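Esterase (Capnocytophaga ochracea, PDB 4W9R) is of undetermined function but probably belongs to the esterases of the alpha/beta-hydrolase superfamily. Local coordinates at residues B[175-179]-B[180-184]; B[213-217]-B[218-222]; B[223-226]-B[227-231]. One frame throughout, in Å; residues are numbered along the deposited sequence.

Contact 1 (B[175-179]-B[180-184]); sequences MATAD and VENKV
With chi1 at -137°, Asn182 turns its carboxamide back toward the strand the chain has just left, and ND2 meets the carbonyl oxygen of Ala178. This bond, ND2 to Ala178 O, is 3.0 Å long and reaches the oxygen almost end-on, while the acceptor lies a little out of the amide plane of Asn182. ND2 also gives a hydrogen bond to OD1 of Asn148 on the neighbouring strand, so the one amide nitrogen ties two strand ends together, a task that suits the short, two-hydrogen donor of asparagine. A second link runs between backbones: Asn182 N donates to Asp179 O at 3.3 Å, approaching from above the carbonyl plane.

Asp179 has its CG set between its own N and carbonyl carbon (chi1 65°), which puts OD1 beside Val180, 3.8 Å from CG2 of that residue. The same OD1 accepts the N-H of Gly214; a carboxylate suits a backbone N-H where the chain turns a corner. Glu181, at the outer corner with a positive phi of 57°, directs its carboxylate to the backbone N-H groups of Lys242 and Glu243 of the second subunit. Residues 179 to 182 thus form a type II beta turn, closing strand 171-180 and leading into helix 183-196 of a beta-alpha-beta unit, at the strand end where alpha/beta-hydrolases often carry their catalytic acid.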
loop_
_atom_site.group_PDB
_atom_site.type_symbol
_atom_site.label_atom_id
_atom_site.label_comp_id
_atom_site.label_asym_id
_atom_site.label_seq_id
_atom_site.Cartn_x
_atom_site.Cartn_y
_atom_site.Cartn_z
HETATM N N MSE B 175 -0.191 12.876 -9.465
HETATM C CA MSE B 175 0.575 13.587 -8.451
HETATM C C MSE B 175 -0.156 13.588 -7.114
HETATM O O MSE B 175 -1.357 13.848 -7.053
HETATM C CB MSE B 175 0.862 15.020 -8.894
HETATM C CG MSE B 175 1.457 15.893 -7.800
HETATM SE SE MSE B 175 1.844 17.700 -8.410
HETATM C CE MSE B 175 2.270 18.519 -6.693
ATOM N N ALA B 176 0.574 13.289 -6.046
ATOM C CA ALA B 176 -0.003 13.276 -4.708
ATOM C C ALA B 176 0.862 14.056 -3.725
ATOM O O ALA B 176 2.088 14.069 -3.838
ATOM C CB ALA B 176 -0.192 11.845 -4.227
ATOM N N THR B 177 0.215 14.709 -2.765
ATOM C CA THR B 177 0.930 15.428 -1.718
ATOM C C THR B 177 0.179 15.342 -0.389
ATOM O O THR B 177 -1.018 15.051 -0.358
ATOM C CB THR B 177 1.152 16.906 -2.097
ATOM O OG1 THR B 177 1.883 17.565 -1.055
ATOM C CG2 THR B 177 -0.178 17.611 -2.306
ATOM N N ALA B 178 0.894 15.583 0.703
ATOM C CA ALA B 178 0.319 15.527 2.043
ATOM C C ALA B 178 0.826 16.705 2.862
ATOM O O ALA B 178 1.976 17.102 2.719
ATOM C CB ALA B 178 0.665 14.213 2.721
ATOM N N ASP B 179 -0.037 17.284 3.689
ATOM C CA ASP B 179 0.323 18.496 4.424
ATOM C C ASP B 179 0.889 18.307 5.838
ATOM O O ASP B 179 1.395 19.268 6.417
ATOM C CB ASP B 179 -0.894 19.424 4.506
ATOM C CG ASP B 179 -2.029 18.832 5.315
ATOM O OD1 ASP B 179 -2.174 17.591 5.322
ATOM O OD2 ASP B 179 -2.775 19.608 5.947
ATOM N N VAL B 180 0.842 17.100 6.399
ATOM C CA VAL B 180 1.194 16.977 7.814
ATOM C C VAL B 180 2.705 16.953 8.015
ATOM O O VAL B 180 3.404 16.050 7.554
ATOM C CB VAL B 180 0.581 15.718 8.450
ATOM C CG1 VAL B 180 1.111 15.529 9.862
ATOM C CG2 VAL B 180 -0.933 15.820 8.462
ATOM N N GLU B 181 3.177 17.979 8.720
ATOM C CA GLU B 181 4.593 18.265 8.948
ATOM C C GLU B 181 5.335 18.414 7.623
ATOM O O GLU B 181 6.558 18.294 7.570
ATOM C CB GLU B 181 5.239 17.160 9.791
ATOM C CG GLU B 181 4.644 16.984 11.182
ATOM C CD GLU B 181 5.242 17.935 12.206
ATOM O OE1 GLU B 181 6.106 18.755 11.830
ATOM O OE2 GLU B 181 4.851 17.859 13.392
ATOM N N ASN B 182 4.582 18.646 6.554
ATOM C CA ASN B 182 5.130 18.954 5.237
ATOM C C ASN B 182 5.090 20.418 4.802
ATOM O O ASN B 182 5.479 20.726 3.676
ATOM C CB ASN B 182 4.439 18.100 4.183
ATOM C CG ASN B 182 5.414 17.534 3.173
ATOM O OD1 ASN B 182 6.610 17.414 3.449
ATOM N ND2 ASN B 182 4.913 17.182 1.997
ATOM N N LYS B 183 4.602 21.305 5.668
ATOM C CA LYS B 183 3.984 22.565 5.232
ATOM C C LYS B 183 4.748 23.363 4.170
ATOM O O LYS B 183 4.147 23.834 3.205
ATOM C CB LYS B 183 3.743 23.474 6.437
ATOM C CG LYS B 183 2.964 24.733 6.089
ATOM C CD LYS B 183 2.693 25.589 7.313
ATOM C CE LYS B 183 1.810 26.774 6.958
ATOM N NZ LYS B 183 2.391 27.585 5.854
ATOM N N VAL B 184 6.058 23.510 4.337
ATOM C CA VAL B 184 6.862 24.217 3.343
ATOM C C VAL B 184 6.800 23.516 1.986
ATOM O O VAL B 184 6.505 24.140 0.966
ATOM C CB VAL B 184 8.331 24.341 3.786
ATOM C CG1 VAL B 184 9.201 24.815 2.628
ATOM C CG2 VAL B 184 8.447 25.285 4.973
#

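Contact 2 (B[213-217]-B[218-222]); sequences KGSSV and NAAKL
Ser215 and Ala220 face each other where the chain enters helix 217-232, a helix N-terminus with Ser216 in the N-cap position. The hydroxyl of Ser215 lies over the small methyl of Ala220, OG standing 3.8 Å from CB. Because OG is anti to the backbone N (chi1 176°), it lies beside its own carbonyl carbon and can give a hydrogen bond to Ser216 O, 3.2 Å away. That oxygen also receives Ala220 N, in a bond of 3.0 Å, so two donors grip the carbonyl that opens the helix. The Ser216 side chain makes no capping bond itself, although its backbone N is bound to a glycerol. With alanine in place of Ser215, the Ser216 carbonyl would probably lose its second donor and keep the Ala220 N-H alone of this pair.

One residue further on, Lys221 N donates to Val217 O at 3.0 Å. Asn218 points elsewhere, giving its amide to Glu62 of the second subunit. Lysine suits position 221 because its long aliphatic chain can run along valine before its charged end reaches the salt bridge with Glu123. The chain bends at chi3 (-71°), and its CE passes CG1 of Val217 at 4.2 Å.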
loop_
_atom_site.group_PDB
_atom_site.type_symbol
_atom_site.label_atom_id
_atom_site.label_comp_id
_atom_site.label_asym_id
_atom_site.label_seq_id
_atom_site.Cartn_x
_atom_site.Cartn_y
_atom_site.Cartn_z
ATOM N N LYS B 213 -5.105 15.425 2.823
ATOM C CA LYS B 213 -5.125 16.443 3.858
ATOM C C LYS B 213 -5.346 15.791 5.214
ATOM O O LYS B 213 -6.238 14.959 5.376
ATOM C CB LYS B 213 -6.207 17.485 3.569
ATOM C CG LYS B 213 -6.084 18.753 4.400
ATOM C CD LYS B 213 -7.033 19.834 3.903
ATOM C CE LYS B 213 -6.727 20.217 2.463
ATOM N NZ LYS B 213 -7.643 21.278 1.958
ATOM N N GLY B 214 -4.516 16.164 6.181
ATOM C CA GLY B 214 -4.562 15.559 7.497
ATOM C C GLY B 214 -3.876 14.208 7.494
ATOM O O GLY B 214 -4.060 13.402 8.406
ATOM N N SER B 215 -3.081 13.961 6.458
ATOM C CA SER B 215 -2.369 12.698 6.320
ATOM C C SER B 215 -0.859 12.887 6.386
ATOM O O SER B 215 -0.323 13.864 5.863
ATOM C CB SER B 215 -2.746 12.016 5.005
ATOM O OG SER B 215 -1.991 10.831 4.817
ATOM N N SER B 216 -0.176 11.948 7.035
ATOM C CA SER B 216 1.279 11.948 7.056
ATOM C C SER B 216 1.814 11.655 5.660
ATOM O O SER B 216 1.165 10.968 4.869
ATOM C CB SER B 216 1.815 10.925 8.058
ATOM O OG SER B 216 1.586 11.347 9.391
ATOM N N VAL B 217 3.000 12.177 5.369
ATOM C CA VAL B 217 3.594 12.073 4.041
ATOM C C VAL B 217 3.800 10.631 3.586
ATOM O O VAL B 217 3.335 10.238 2.516
ATOM C CB VAL B 217 4.946 12.802 3.988
ATOM C CG1 VAL B 217 5.654 12.512 2.680
ATOM C CG2 VAL B 217 4.742 14.294 4.172
ATOM N N ASN B 218 4.496 9.849 4.403
ATOM C CA ASN B 218 4.843 8.481 4.039
ATOM C C ASN B 218 3.623 7.585 3.856
ATOM O O ASN B 218 3.618 6.703 2.999
ATOM C CB ASN B 218 5.781 7.884 5.088
ATOM C CG ASN B 218 7.135 8.565 5.106
ATOM O OD1 ASN B 218 7.645 8.984 4.067
ATOM N ND2 ASN B 218 7.723 8.685 6.291
ATOM N N ALA B 219 2.589 7.817 4.658
ATOM C CA ALA B 219 1.350 7.060 4.535
ATOM C C ALA B 219 0.607 7.454 3.263
ATOM O O ALA B 219 -0.068 6.632 2.644
ATOM C CB ALA B 219 0.471 7.274 5.753
ATOM N N ALA B 220 0.736 8.720 2.880
ATOM C CA ALA B 220 0.085 9.225 1.678
ATOM C C ALA B 220 0.738 8.668 0.420
ATOM O O ALA B 220 0.060 8.406 -0.574
ATOM C CB ALA B 220 0.113 10.742 1.658
ATOM N N LYS B 221 2.054 8.488 0.466
ATOM C CA LYS B 221 2.786 7.962 -0.680
ATOM C C LYS B 221 2.379 6.524 -0.985
ATOM O O LYS B 221 2.262 6.142 -2.148
ATOM C CB LYS B 221 4.295 8.048 -0.444
ATOM C CG LYS B 221 4.831 9.470 -0.452
ATOM C CD LYS B 221 6.344 9.503 -0.582
ATOM C CE LYS B 221 7.027 9.031 0.687
ATOM N NZ LYS B 221 8.507 9.148 0.583
ATOM N N LEU B 222 2.163 5.732 0.062
ATOM C CA LEU B 222 1.708 4.356 -0.111
ATOM C C LEU B 222 0.347 4.326 -0.787
ATOM O O LEU B 222 0.121 3.551 -1.716
ATOM C CB LEU B 222 1.634 3.627 1.231
ATOM C CG LEU B 222 2.948 3.281 1.927
ATOM C CD1 LEU B 222 2.674 2.499 3.202
ATOM C CD2 LEU B 222 3.875 2.503 1.004
#

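Contact 3 (B[223-226]-B[227-231]); sequences QGIA and QALDM
Gln227 lies back along the helix against Gln223, one turn earlier, and its side chain can be followed outward from the carbonyl of Gln223. Its backbone N donates to Gln223 O at 3.0 Å, and the first carbons of the side chain stay close to the same oxygen. CB is 3.5 Å from Gln223 O, and CG, anti to its own carbonyl carbon (chi1 -70°), comes nearer still at 3.3 Å. Beyond CG the chain is extended, so CD draws away from Gln223 O to 3.9 Å. At the tip the two ends of the amide part company: OE1 accepts from the hydroxyl of Tyr174, while NE2 bonds to OE1 of Gln223 of the second subunit. Gln223 here answers in kind, its OE1 receiving NE2 of Gln227 of that subunit. Glutamine fits this interface because one uncharged group can accept and donate at once.

Another face of the helix is apolar. Ile225 and Leu229 lie side by side and point the same way, with Ile225 CG2 touching Leu229 CD1 at 3.8 Å. A helical bond of 2.9 Å joins Ala228 N to Gly224 O. Gly224 has no side chain, and the methyl of Ala228 is small enough to lie against Val145 and Tyr174 of the sheet. Branched Ile225 and Leu229 pack on helix 43-59, Ile225 also meets Leu147 of strand 143-149, Gln227 packs on Val210 and Phe212 of strand 205-213, and Ala226 borders Leu222 of the second subunit.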
loop_
_atom_site.group_PDB
_atom_site.type_symbol
_atom_site.label_atom_id
_atom_site.label_comp_id
_atom_site.label_asym_id
_atom_site.label_seq_id
_atom_site.Cartn_x
_atom_site.Cartn_y
_atom_site.Cartn_z
ATOM N N GLN B 223 -0.554 5.181 -0.316
ATOM C CA GLN B 223 -1.894 5.260 -0.881
ATOM C C GLN B 223 -1.845 5.804 -2.304
ATOM O O GLN B 223 -2.697 5.481 -3.130
ATOM C CB GLN B 223 -2.793 6.132 -0.004
ATOM C CG GLN B 223 -2.968 5.601 1.410
ATOM C CD GLN B 223 -3.837 6.499 2.265
ATOM O OE1 GLN B 223 -5.006 6.733 1.953
ATOM N NE2 GLN B 223 -3.268 7.014 3.349
ATOM N N GLY B 224 -0.837 6.624 -2.584
ATOM C CA GLY B 224 -0.648 7.178 -3.911
ATOM C C GLY B 224 -0.330 6.104 -4.932
ATOM O O GLY B 224 -0.870 6.109 -6.039
ATOM N N ILE B 225 0.547 5.179 -4.556
ATOM C CA ILE B 225 0.901 4.058 -5.419
ATOM C C ILE B 225 -0.314 3.185 -5.699
ATOM O O ILE B 225 -0.559 2.792 -6.839
ATOM C CB ILE B 225 2.008 3.190 -4.793
ATOM C CG1 ILE B 225 3.254 4.031 -4.523
ATOM C CG2 ILE B 225 2.346 2.014 -5.696
ATOM C CD1 ILE B 225 4.360 3.277 -3.822
ATOM N N ALA B 226 -1.076 2.893 -4.649
ATOM C CA ALA B 226 -2.263 2.053 -4.766
ATOM C C ALA B 226 -3.283 2.662 -5.723
ATOM O O ALA B 226 -3.828 1.973 -6.584
ATOM C CB ALA B 226 -2.886 1.831 -3.399
ATOM N N GLN B 227 -3.529 3.959 -5.571
ATOM C CA GLN B 227 -4.478 4.662 -6.424
ATOM C C GLN B 227 -3.988 4.759 -7.864
ATOM O O GLN B 227 -4.746 4.508 -8.800
ATOM C CB GLN B 227 -4.754 6.063 -5.874
ATOM C CG GLN B 227 -5.550 6.074 -4.581
ATOM C CD GLN B 227 -5.902 7.476 -4.126
ATOM O OE1 GLN B 227 -5.602 8.459 -4.807
ATOM N NE2 GLN B 227 -6.545 7.575 -2.969
ATOM N N ALA B 228 -2.718 5.123 -8.033
ATOM C CA ALA B 228 -2.148 5.330 -9.361
ATOM C C ALA B 228 -2.202 4.060 -10.202
ATOM O O ALA B 228 -2.640 4.087 -11.352
ATOM C CB ALA B 228 -0.718 5.830 -9.250
ATOM N N LEU B 229 -1.762 2.949 -9.620
ATOM C CA LEU B 229 -1.800 1.660 -10.304
ATOM C C LEU B 229 -3.230 1.237 -10.617
ATOM O O LEU B 229 -3.500 0.658 -11.669
ATOM C CB LEU B 229 -1.117 0.584 -9.460
ATOM C CG LEU B 229 0.385 0.737 -9.233
ATOM C CD1 LEU B 229 0.877 -0.332 -8.276
ATOM C CD2 LEU B 229 1.135 0.671 -10.555
ATOM N N ASP B 230 -4.141 1.529 -9.694
ATOM C CA ASP B 230 -5.540 1.155 -9.849
ATOM C C ASP B 230 -6.174 1.831 -11.059
ATOM O O ASP B 230 -6.838 1.181 -11.866
ATOM C CB ASP B 230 -6.329 1.510 -8.588
ATOM C CG ASP B 230 -7.792 1.127 -8.691
ATOM O OD1 ASP B 230 -8.079 -0.029 -9.068
ATOM O OD2 ASP B 230 -8.655 1.984 -8.399
HETATM N N MSE B 231 -5.960 3.136 -11.181
HETATM C CA MSE B 231 -6.603 3.925 -12.227
HETATM C C MSE B 231 -5.940 3.768 -13.591
HETATM O O MSE B 231 -6.620 3.743 -14.617
HETATM C CB MSE B 231 -6.620 5.401 -11.831
HETATM C CG MSE B 231 -7.537 5.703 -10.661
HETATM SE SE MSE B 231 -7.431 7.562 -10.107
HETATM C CE MSE B 231 -5.541 7.607 -9.668
#

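In the fold
Contacts 1 and 2 lie at the ends of adjacent strands, their centres 8 Å apart. The bond from Gly214 N to Asp179 OD1 (2.9 Å) joins them, and Asn182 CG packs on Val217 CG2 at 3.5 Å. Bound glycerol, probably from the crystallisation liquor, lies about 4 Å from the side chain of Val180 and about 3 Å from that of Ser216. Contact 3 continues the helix begun in contact 2, with centres 13 Å apart; it lies about 17 Å from contact 1, centre to centre. All three contacts reach the second subunit, contact 1 through Glu181. Strand 116-122 ends where this fold usually carries its nucleophile, though no catalytic residue is established here.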